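Local coordinates for protein B-cell differentiation antigen CD72 (Mus musculus, PDB 5B1R) that acts as a co-receptor of the B-cell receptor, recognises the Sm/ribonucleoprotein self-antigen and recruits PTPN6/SHP-1 to inhibit signalling, at residues A[42-47]-A[70-75]; A[88-93]-A[101-106]; A[14-19]-A[113-118]. The protein carries 2 engineered substitutions. One frame throughout, in Å; residues are numbered along the deposited sequence. Where two conformers were deposited one is given.

Contact 1. Residues A[42-47]-A[70-75]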
loop_
_atom_site.group_PDB
_atom_site.type_symbol
_atom_site.label_atom_id
_atom_site.label_comp_id
_atom_site.label_asym_id
_atom_site.label_seq_id
_atom_site.Cartn_x
_atom_site.Cartn_y
_atom_site.Cartn_z
ATOM N N ALA A 42 4.038 -0.751 -2.729
ATOM C CA ALA A 42 4.689 0.311 -3.479
ATOM C C ALA A 42 3.889 0.632 -4.728
ATOM O O ALA A 42 3.631 -0.251 -5.548
ATOM C CB ALA A 42 6.092 -0.127 -3.863
ATOM N N PHE A 43 3.521 1.899 -4.876
ATOM C CA PHE A 43 2.740 2.376 -6.010
ATOM C C PHE A 43 3.331 3.670 -6.563
ATOM O O PHE A 43 2.609 4.568 -6.965
ATOM C CB PHE A 43 1.272 2.586 -5.601
ATOM C CG PHE A 43 0.629 1.355 -5.058
ATOM C CD1 PHE A 43 0.405 0.259 -5.883
ATOM C CD2 PHE A 43 0.298 1.263 -3.713
ATOM C CE1 PHE A 43 -0.158 -0.899 -5.381
ATOM C CE2 PHE A 43 -0.283 0.109 -3.205
ATOM C CZ PHE A 43 -0.498 -0.977 -4.036
ATOM N N ASP A 44 4.655 3.773 -6.589
ATOM C CA ASP A 44 5.269 5.022 -7.000
ATOM C C ASP A 44 4.914 5.428 -8.432
ATOM O O ASP A 44 4.741 6.611 -8.702
ATOM C CB ASP A 44 6.790 4.969 -6.902
ATOM C CG ASP A 44 7.316 4.893 -5.481
ATOM O OD1 ASP A 44 6.556 4.752 -4.499
ATOM O OD2 ASP A 44 8.551 4.986 -5.364
ATOM N N GLU A 45 4.853 4.457 -9.348
ATOM C CA GLU A 45 4.586 4.724 -10.753
ATOM C C GLU A 45 3.425 3.857 -11.223
ATOM O O GLU A 45 3.256 2.719 -10.775
ATOM C CB GLU A 45 5.835 4.428 -11.598
ATOM C CG GLU A 45 7.001 5.360 -11.298
ATOM C CD GLU A 45 6.819 6.753 -11.839
ATOM O OE1 GLU A 45 5.822 7.039 -12.549
ATOM O OE2 GLU A 45 7.698 7.577 -11.549
ATOM N N PRO A 46 2.655 4.350 -12.195
ATOM C CA PRO A 46 2.800 5.666 -12.819
ATOM C C PRO A 46 2.250 6.787 -11.956
ATOM O O PRO A 46 1.269 6.599 -11.229
ATOM C CB PRO A 46 1.950 5.547 -14.082
ATOM C CG PRO A 46 0.905 4.555 -13.714
ATOM C CD PRO A 46 1.579 3.561 -12.823
ATOM N N SER A 47 2.880 7.954 -12.043
ATOM C CA SER A 47 2.362 9.146 -11.386
ATOM C C SER A 47 2.908 10.374 -12.092
ATOM O O SER A 47 4.115 10.503 -12.292
ATOM C CB SER A 47 2.739 9.180 -9.904
ATOM O OG SER A 47 4.145 9.156 -9.719
ATOM N N TRP A 70 -2.115 3.107 4.858
ATOM C CA TRP A 70 -0.680 3.347 4.746
ATOM C C TRP A 70 -0.066 2.521 3.615
ATOM O O TRP A 70 -0.344 1.320 3.491
ATOM C CB TRP A 70 0.045 3.005 6.045
ATOM C CG TRP A 70 -0.181 3.909 7.218
ATOM C CD1 TRP A 70 -0.584 3.527 8.454
ATOM C CD2 TRP A 70 0.074 5.319 7.281
ATOM N NE1 TRP A 70 -0.617 4.618 9.290
ATOM C CE2 TRP A 70 -0.222 5.737 8.596
ATOM C CE3 TRP A 70 0.509 6.272 6.351
ATOM C CZ2 TRP A 70 -0.069 7.068 9.016
ATOM C CZ3 TRP A 70 0.638 7.587 6.761
ATOM C CH2 TRP A 70 0.346 7.973 8.079
ATOM N N ILE A 71 0.802 3.164 2.836
ATOM C CA ILE A 71 1.562 2.509 1.776
ATOM C C ILE A 71 3.005 3.032 1.829
ATOM O O ILE A 71 3.345 3.905 2.637
ATOM C CB ILE A 71 0.941 2.763 0.369
ATOM C CG1 ILE A 71 0.921 4.260 0.011
ATOM C CG2 ILE A 71 -0.467 2.148 0.288
ATOM C CD1 ILE A 71 0.795 4.513 -1.467
ATOM N N GLN A 72 3.850 2.510 0.943
ATOM C CA GLN A 72 5.217 2.994 0.843
ATOM C C GLN A 72 5.262 4.461 0.429
ATOM O O GLN A 72 4.607 4.871 -0.528
ATOM C CB GLN A 72 5.966 2.186 -0.204
ATOM C CG GLN A 72 7.409 2.622 -0.374
ATOM C CD GLN A 72 8.052 1.977 -1.586
ATOM O OE1 GLN A 72 8.520 0.845 -1.514
ATOM N NE2 GLN A 72 8.050 2.684 -2.708
ATOM N N MET A 73 6.060 5.249 1.128
ATOM C CA MET A 73 6.299 6.625 0.736
ATOM C C MET A 73 6.967 6.662 -0.642
ATOM O O MET A 73 7.878 5.880 -0.936
ATOM C CB MET A 73 7.216 7.291 1.764
ATOM C CG MET A 73 7.460 8.748 1.474
ATOM S SD MET A 73 8.646 9.532 2.575
ATOM C CE MET A 73 10.133 8.604 2.230
ATOM N N SER A 74 6.508 7.576 -1.494
ATOM C CA SER A 74 7.071 7.726 -2.833
ATOM C C SER A 74 8.168 8.783 -2.807
ATOM O O SER A 74 7.891 9.978 -2.688
ATOM C CB SER A 74 5.968 8.116 -3.794
ATOM O OG SER A 74 6.528 8.331 -5.069
ATOM N N LYS A 75 9.419 8.347 -2.900
ATOM C CA LYS A 75 10.541 9.268 -2.747
ATOM C C LYS A 75 10.650 10.295 -3.861
ATOM O O LYS A 75 11.227 11.361 -3.656
ATOM C CB LYS A 75 11.855 8.505 -2.601
ATOM C CG LYS A 75 11.905 7.667 -1.347
ATOM C CD LYS A 75 13.251 6.986 -1.184
ATOM C CE LYS A 75 13.290 6.132 0.073
ATOM N NZ LYS A 75 12.803 6.887 1.257
HETATM O O HOH W 1 4.313 4.073 -3.166
HETATM O O HOH W 2 4.390 8.422 -6.655
HETATM O O HOH W 3 9.912 5.494 -3.146
HETATM O O HOH W 4 9.169 7.456 -5.995
HETATM O O HOH W 5 9.265 2.053 -5.108
#
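Asp44 and Gln72 meet at about a right angle, joining two loops of the C-type lectin-like domain. The carboxylate and amide planes are turned 70° apart. NE2 of Gln72 gives a weak, bent hydrogen bond to OD1 of Asp44 at 3.1 Å. Gln72 reaches it as an extended chain, with CG anti to the backbone N (chi1 -180°). The same amide lies beside Ala42, whose CB is 3.5 Å from OE1 of Gln72. OD1 of Asp44 also rests against the backbone of Ser74, 3.4 Å from its CA.

Deeper in, Phe43 and Ile71 cross at about a right angle. CD1 of Ile71 sits in the plane of the Phe43 ring at its edge, 4.0 Å from CD2. Val53, Leu55 and Pro56 touch the Phe43 side chain.

Five waters bridge the polar groups. One accepts from the backbone N of Phe43 and donates to OD1 of Asp44 and to O of Gln72. Two others link OD2 of Asp44 with the 73-75 backbone and with OG of Ser74. A glycerol, probably from the crystallisation liquor, bonds to the backbone N of Asp44. Within segment 42-47, OG of Ser47 donates to O of Asp44 at 2.8 Å.

Contact 2. Residues A[88-93]-A[101-106]. Unlike the reference sequence in segment 88-93: Asp89 (reference Val), Lys90 (reference Arg), Lys93 (reference Thr). Unlike the reference sequence in segment 101-106: Phe102 (reference Ile), Glu104 (reference Lys).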
loop_
_atom_site.group_PDB
_atom_site.type_symbol
_atom_site.label_atom_id
_atom_site.label_comp_id
_atom_site.label_asym_id
_atom_site.label_seq_id
_atom_site.Cartn_x
_atom_site.Cartn_y
_atom_site.Cartn_z
ATOM N N CYS A 88 4.044 10.935 6.178
ATOM C CA CYS A 88 4.067 9.659 5.495
ATOM C C CYS A 88 2.907 9.614 4.506
ATOM O O CYS A 88 2.087 10.537 4.479
ATOM C CB CYS A 88 3.973 8.513 6.508
ATOM S SG CYS A 88 5.476 8.296 7.507
ATOM N N ASP A 89 2.852 8.556 3.699
ATOM C CA ASP A 89 1.930 8.513 2.562
ATOM C C ASP A 89 0.851 7.473 2.792
ATOM O O ASP A 89 1.155 6.316 3.117
ATOM C CB ASP A 89 2.656 8.138 1.264
ATOM C CG ASP A 89 3.666 9.174 0.801
ATOM O OD1 ASP A 89 3.966 10.117 1.545
ATOM O OD2 ASP A 89 4.183 9.011 -0.330
ATOM N N LYS A 90 -0.404 7.870 2.584
ATOM C CA LYS A 90 -1.508 6.928 2.653
ATOM C C LYS A 90 -2.393 7.158 1.450
ATOM O O LYS A 90 -2.421 8.253 0.904
ATOM C CB LYS A 90 -2.291 7.096 3.956
ATOM C CG LYS A 90 -3.108 8.382 4.015
ATOM C CD LYS A 90 -3.672 8.665 5.405
ATOM C CE LYS A 90 -4.753 9.731 5.355
ATOM N NZ LYS A 90 -4.230 11.003 4.815
ATOM N N ILE A 91 -3.122 6.134 1.031
ATOM C CA ILE A 91 -4.096 6.321 -0.035
ATOM C C ILE A 91 -5.479 6.562 0.579
ATOM O O ILE A 91 -5.866 5.941 1.567
ATOM C CB ILE A 91 -4.098 5.166 -1.065
ATOM C CG1 ILE A 91 -4.381 3.809 -0.404
ATOM C CG2 ILE A 91 -2.770 5.163 -1.813
ATOM C CD1 ILE A 91 -4.578 2.672 -1.416
ATOM N N LYS A 92 -6.209 7.471 -0.041
ATOM C CA LYS A 92 -7.519 7.883 0.445
ATOM C C LYS A 92 -8.419 8.097 -0.754
ATOM O O LYS A 92 -7.967 8.573 -1.802
ATOM C CB LYS A 92 -7.385 9.168 1.257
ATOM C CG LYS A 92 -8.705 9.688 1.791
ATOM C CD LYS A 92 -8.464 10.778 2.822
ATOM C CE LYS A 92 -9.759 11.243 3.492
ATOM N NZ LYS A 92 -9.457 12.051 4.701
ATOM N N LYS A 93 -9.689 7.729 -0.618
ATOM C CA LYS A 93 -10.586 7.800 -1.760
ATOM C C LYS A 93 -11.328 9.111 -1.813
ATOM O O LYS A 93 -11.988 9.500 -0.852
ATOM C CB LYS A 93 -11.592 6.644 -1.782
ATOM C CG LYS A 93 -12.241 6.494 -3.157
ATOM C CD LYS A 93 -13.077 5.247 -3.303
ATOM C CE LYS A 93 -13.484 5.087 -4.761
ATOM N NZ LYS A 93 -14.590 4.106 -4.941
ATOM N N THR A 101 -2.080 10.715 -0.391
ATOM C CA THR A 101 -2.242 11.832 0.512
ATOM C C THR A 101 -1.189 11.745 1.613
ATOM O O THR A 101 -0.619 10.689 1.889
ATOM C CB THR A 101 -3.626 11.854 1.137
ATOM O OG1 THR A 101 -3.764 10.744 2.014
ATOM C CG2 THR A 101 -4.708 11.782 0.076
ATOM N N PHE A 102 -0.913 12.873 2.235
ATOM C CA PHE A 102 0.092 12.939 3.285
ATOM C C PHE A 102 -0.540 13.079 4.658
ATOM O O PHE A 102 -1.538 13.777 4.809
ATOM C CB PHE A 102 1.026 14.112 3.010
ATOM C CG PHE A 102 1.666 14.051 1.648
ATOM C CD1 PHE A 102 2.443 12.961 1.285
ATOM C CD2 PHE A 102 1.510 15.096 0.739
ATOM C CE1 PHE A 102 3.043 12.902 0.042
ATOM C CE2 PHE A 102 2.115 15.055 -0.511
ATOM C CZ PHE A 102 2.882 13.951 -0.858
ATOM N N SER A 103 0.057 12.423 5.653
ATOM C CA SER A 103 -0.399 12.492 7.041
ATOM C C SER A 103 0.801 12.397 7.950
ATOM O O SER A 103 1.800 11.789 7.596
ATOM C CB SER A 103 -1.335 11.326 7.409
ATOM O OG SER A 103 -2.646 11.549 6.941
ATOM N N GLU A 104 0.694 12.948 9.152
ATOM C CA GLU A 104 1.708 12.639 10.144
ATOM C C GLU A 104 1.780 11.140 10.346
ATOM O O GLU A 104 0.756 10.439 10.408
ATOM C CB GLU A 104 1.400 13.302 11.463
ATOM C CG GLU A 104 1.564 14.801 11.385
ATOM C CD GLU A 104 1.115 15.462 12.638
ATOM O OE1 GLU A 104 -0.061 15.245 12.998
ATOM O OE2 GLU A 104 1.925 16.188 13.258
ATOM N N CYS A 105 3.007 10.656 10.429
ATOM C CA CYS A 105 3.279 9.239 10.468
ATOM C C CYS A 105 2.654 8.519 11.673
ATOM O O CYS A 105 2.413 7.320 11.608
ATOM C CB CYS A 105 4.790 8.999 10.398
ATOM S SG CYS A 105 5.591 9.739 8.927
ATOM N N ALA A 106 2.373 9.244 12.751
ATOM C CA ALA A 106 1.811 8.638 13.957
ATOM C C ALA A 106 0.329 8.292 13.830
ATOM O O ALA A 106 -0.203 7.567 14.674
ATOM C CB ALA A 106 2.037 9.551 15.169
#
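Cys88 and Cys105 are joined by a disulfide at one end of an antiparallel beta hairpin, strands 87-94 and 97-104 of the C-type lectin-like domain. SG of Cys88 and SG of Cys105 are 2.0 Å apart, with a C-S-S-C torsion of 93°. Beside the disulfide, Cys88 and Ser103 form a hydrogen-bonded pair. Lys90 and Thr101 form the next one, and Asp89 and Phe102 lie between them as a non-hydrogen-bonded pair.

The tight part is on the face of Lys90, Thr101 and Ser103. The Lys90 side chain crosses over to the partner strand and bends at its end (chi4 -60°). NZ of Lys90 donates to OG of Ser103 at 2.7 Å and to OG1 of Thr101. OG1 of Thr101 in turn donates to O of Lys90, from above the carbonyl plane. That oxygen also accepts from N of Thr101, so two donors grip it. OG of Ser103 is held again by Glu107, and Trp70 packs on Lys90 and Ser103.

The contact is looser towards the partly exposed Lys92. CB of Lys92 lies 3.9 Å from CG2 of Thr101, and the extended chain leads away. On the other face, Asp89 and the partly exposed Phe102 lie side by side. Arg78 and Arg100 form salt bridges with the Asp89 carboxylate. OD1 of Asp89 lies in the Phe102 ring plane, at the edge, 3.2 Å from CD1 of Phe102.

Contact 3. Residues A[14-19]-A[113-118]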
loop_
_atom_site.group_PDB
_atom_site.type_symbol
_atom_site.label_atom_id
_atom_site.label_comp_id
_atom_site.label_asym_id
_atom_site.label_seq_id
_atom_site.Cartn_x
_atom_site.Cartn_y
_atom_site.Cartn_z
ATOM N N GLU A 14 4.190 -10.085 -10.555
ATOM C CA GLU A 14 5.047 -10.961 -9.737
ATOM C C GLU A 14 4.959 -10.621 -8.253
ATOM O O GLU A 14 5.900 -10.894 -7.494
ATOM C CB GLU A 14 6.493 -10.881 -10.208
ATOM C CG GLU A 14 6.663 -11.323 -11.640
ATOM C CD GLU A 14 8.087 -11.149 -12.091
ATOM O OE1 GLU A 14 8.516 -9.991 -12.309
ATOM O OE2 GLU A 14 8.787 -12.172 -12.226
ATOM N N ARG A 15 3.817 -10.052 -7.840
ATOM C CA ARG A 15 3.616 -9.574 -6.478
ATOM C C ARG A 15 2.332 -10.140 -5.875
ATOM O O ARG A 15 1.443 -10.632 -6.582
ATOM C CB ARG A 15 3.516 -8.052 -6.494
ATOM C CG ARG A 15 4.728 -7.386 -7.102
ATOM C CD ARG A 15 4.360 -6.112 -7.823
ATOM N NE ARG A 15 4.016 -5.052 -6.898
ATOM C CZ ARG A 15 3.356 -3.946 -7.232
ATOM N NH1 ARG A 15 3.142 -3.025 -6.312
ATOM N NH2 ARG A 15 2.885 -3.774 -8.461
ATOM N N CYS A 16 2.251 -10.027 -4.554
ATOM C CA CYS A 16 1.068 -10.373 -3.785
ATOM C C CYS A 16 0.836 -9.263 -2.768
ATOM O O CYS A 16 1.773 -8.860 -2.080
ATOM C CB CYS A 16 1.290 -11.672 -3.022
ATOM S SG CYS A 16 1.780 -13.081 -4.036
ATOM N N PHE A 17 -0.414 -8.818 -2.641
ATOM C CA PHE A 17 -0.766 -7.800 -1.655
ATOM C C PHE A 17 -1.524 -8.414 -0.490
ATOM O O PHE A 17 -2.331 -9.333 -0.661
ATOM C CB PHE A 17 -1.632 -6.719 -2.278
ATOM C CG PHE A 17 -0.969 -6.011 -3.408
ATOM C CD1 PHE A 17 0.036 -5.082 -3.176
ATOM C CD2 PHE A 17 -1.344 -6.276 -4.710
ATOM C CE1 PHE A 17 0.652 -4.444 -4.236
ATOM C CE2 PHE A 17 -0.739 -5.634 -5.760
ATOM C CZ PHE A 17 0.262 -4.713 -5.529
ATOM N N TYR A 18 -1.283 -7.854 0.689
ATOM C CA TYR A 18 -1.993 -8.231 1.892
ATOM C C TYR A 18 -2.566 -6.961 2.517
ATOM O O TYR A 18 -1.807 -6.030 2.850
ATOM C CB TYR A 18 -1.057 -8.937 2.885
ATOM C CG TYR A 18 -1.732 -9.208 4.198
ATOM C CD1 TYR A 18 -2.630 -10.257 4.325
ATOM C CD2 TYR A 18 -1.500 -8.397 5.312
ATOM C CE1 TYR A 18 -3.266 -10.492 5.529
ATOM C CE2 TYR A 18 -2.128 -8.639 6.503
ATOM C CZ TYR A 18 -3.012 -9.683 6.606
ATOM O OH TYR A 18 -3.637 -9.933 7.790
ATOM N N ILE A 19 -3.888 -6.916 2.657
ATOM C CA ILE A 19 -4.514 -5.791 3.349
ATOM C C ILE A 19 -4.563 -6.093 4.843
ATOM O O ILE A 19 -5.169 -7.069 5.260
ATOM C CB ILE A 19 -5.947 -5.530 2.835
ATOM C CG1 ILE A 19 -5.963 -5.261 1.321
ATOM C CG2 ILE A 19 -6.581 -4.382 3.635
ATOM C CD1 ILE A 19 -7.360 -5.362 0.720
ATOM N N CYS A 113 0.490 -4.412 2.677
ATOM C CA CYS A 113 1.822 -4.970 2.483
ATOM C C CYS A 113 1.908 -5.635 1.115
ATOM O O CYS A 113 0.889 -6.006 0.525
ATOM C CB CYS A 113 2.128 -6.025 3.542
ATOM S SG CYS A 113 1.955 -5.542 5.271
ATOM N N GLU A 114 3.131 -5.825 0.639
ATOM C CA GLU A 114 3.326 -6.639 -0.548
ATOM C C GLU A 114 4.534 -7.540 -0.376
ATOM O O GLU A 114 5.523 -7.180 0.279
ATOM C CB GLU A 114 3.454 -5.804 -1.813
ATOM C CG GLU A 114 4.749 -5.111 -2.034
ATOM C CD GLU A 114 4.799 -4.511 -3.431
ATOM O OE1 GLU A 114 4.197 -3.472 -3.627
ATOM O OE2 GLU A 114 5.420 -5.076 -4.358
ATOM N N SER A 115 4.434 -8.710 -0.981
ATOM C CA SER A 115 5.542 -9.639 -1.061
ATOM C C SER A 115 5.713 -10.034 -2.516
ATOM O O SER A 115 4.887 -9.698 -3.379
ATOM C CB SER A 115 5.248 -10.889 -0.220
ATOM O OG SER A 115 4.305 -11.730 -0.883
ATOM N N GLU A 116 6.766 -10.770 -2.816
ATOM C CA GLU A 116 6.843 -11.372 -4.129
ATOM C C GLU A 116 5.828 -12.525 -4.237
ATOM O O GLU A 116 5.408 -13.097 -3.231
ATOM C CB GLU A 116 8.275 -11.821 -4.453
ATOM C CG GLU A 116 8.742 -13.129 -3.833
ATOM C CD GLU A 116 9.193 -13.038 -2.377
ATOM O OE1 GLU A 116 9.968 -13.918 -1.950
ATOM O OE2 GLU A 116 8.780 -12.116 -1.646
ATOM N N ALA A 117 5.403 -12.822 -5.461
ATOM C CA ALA A 117 4.645 -14.026 -5.745
ATOM C C ALA A 117 5.623 -15.189 -5.872
ATOM O O ALA A 117 6.817 -14.994 -6.058
ATOM C CB ALA A 117 3.848 -13.850 -7.015
ATOM N N PHE A 118 5.139 -16.409 -5.735
ATOM C CA PHE A 118 6.017 -17.559 -5.905
ATOM C C PHE A 118 5.767 -18.238 -7.234
ATOM O O PHE A 118 4.638 -18.325 -7.685
ATOM C CB PHE A 118 5.911 -18.542 -4.716
ATOM C CG PHE A 118 4.567 -19.226 -4.547
ATOM C CD1 PHE A 118 3.528 -18.631 -3.823
ATOM C CD2 PHE A 118 4.375 -20.504 -5.053
ATOM C CE1 PHE A 118 2.311 -19.300 -3.640
ATOM C CE2 PHE A 118 3.162 -21.169 -4.872
ATOM C CZ PHE A 118 2.130 -20.568 -4.170
#
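Arg15 grips the Glu114 carboxylate side-on with two nitrogens. NE of Arg15 donates to OE2 of Glu114 and NH1 of Arg15 to OE1 of Glu114, both at 2.9 Å. The guanidinium and carboxylate planes are 29° apart. The NH1 bond is almost straight, at 177°, and meets OE1 on its syn side, somewhat out of the carboxylate plane. NE comes to OE2 from above that plane. OE1 of Glu114 also accepts from the backbone N of Ala42, so this oxygen has two donors. In the same strand as Arg15, CZ of Phe17 lies 3.4 Å above the Arg15 guanidinium plane, offset toward the rim.

Glu114 runs alongside Phe17, and its CB is 3.7 Å from CD1 of Phe17. On the other face, SG of Cys16 touches CA of Ala117 at 3.5 Å.

The backbones form an antiparallel ladder from Tyr18-Cys113 to Arg15-Glu116, with N of Ala117 bonded to O of Glu14 beyond it. This joins the first and last long strands of the C-type lectin-like domain. Disulfides lead from Cys16 to Cys5 and from Cys113 to Cys33 in helix 26-35. Strand 10-12 pairs with strand 15-21, strands 3-4 and 39-40 pair with 109-119, and Leu59 of helix 57-60 packs on Phe17.

Contact 1 lies between the other two and touches both. Towards contact 2, OD2 of Asp89 is 3.0 Å from N of Ser74, a probable hydrogen bond, and N of Ile71 is 3.2 Å from O of Asp89. Towards contact 3, N of Ala42 lies 2.9 Å from OE1 of Glu114, and CZ of Phe43 packs 3.7 Å from CE1 of Phe17. Contacts 2 and 3 do not touch. Their centres are about 21 Å apart, on opposite sides of the chain's centre. Strands 97-104 and 109-119 follow each other in the chain. Contact 3 pairs segments near the two ends of the chain, and contacts 1 and 2 follow in series between them.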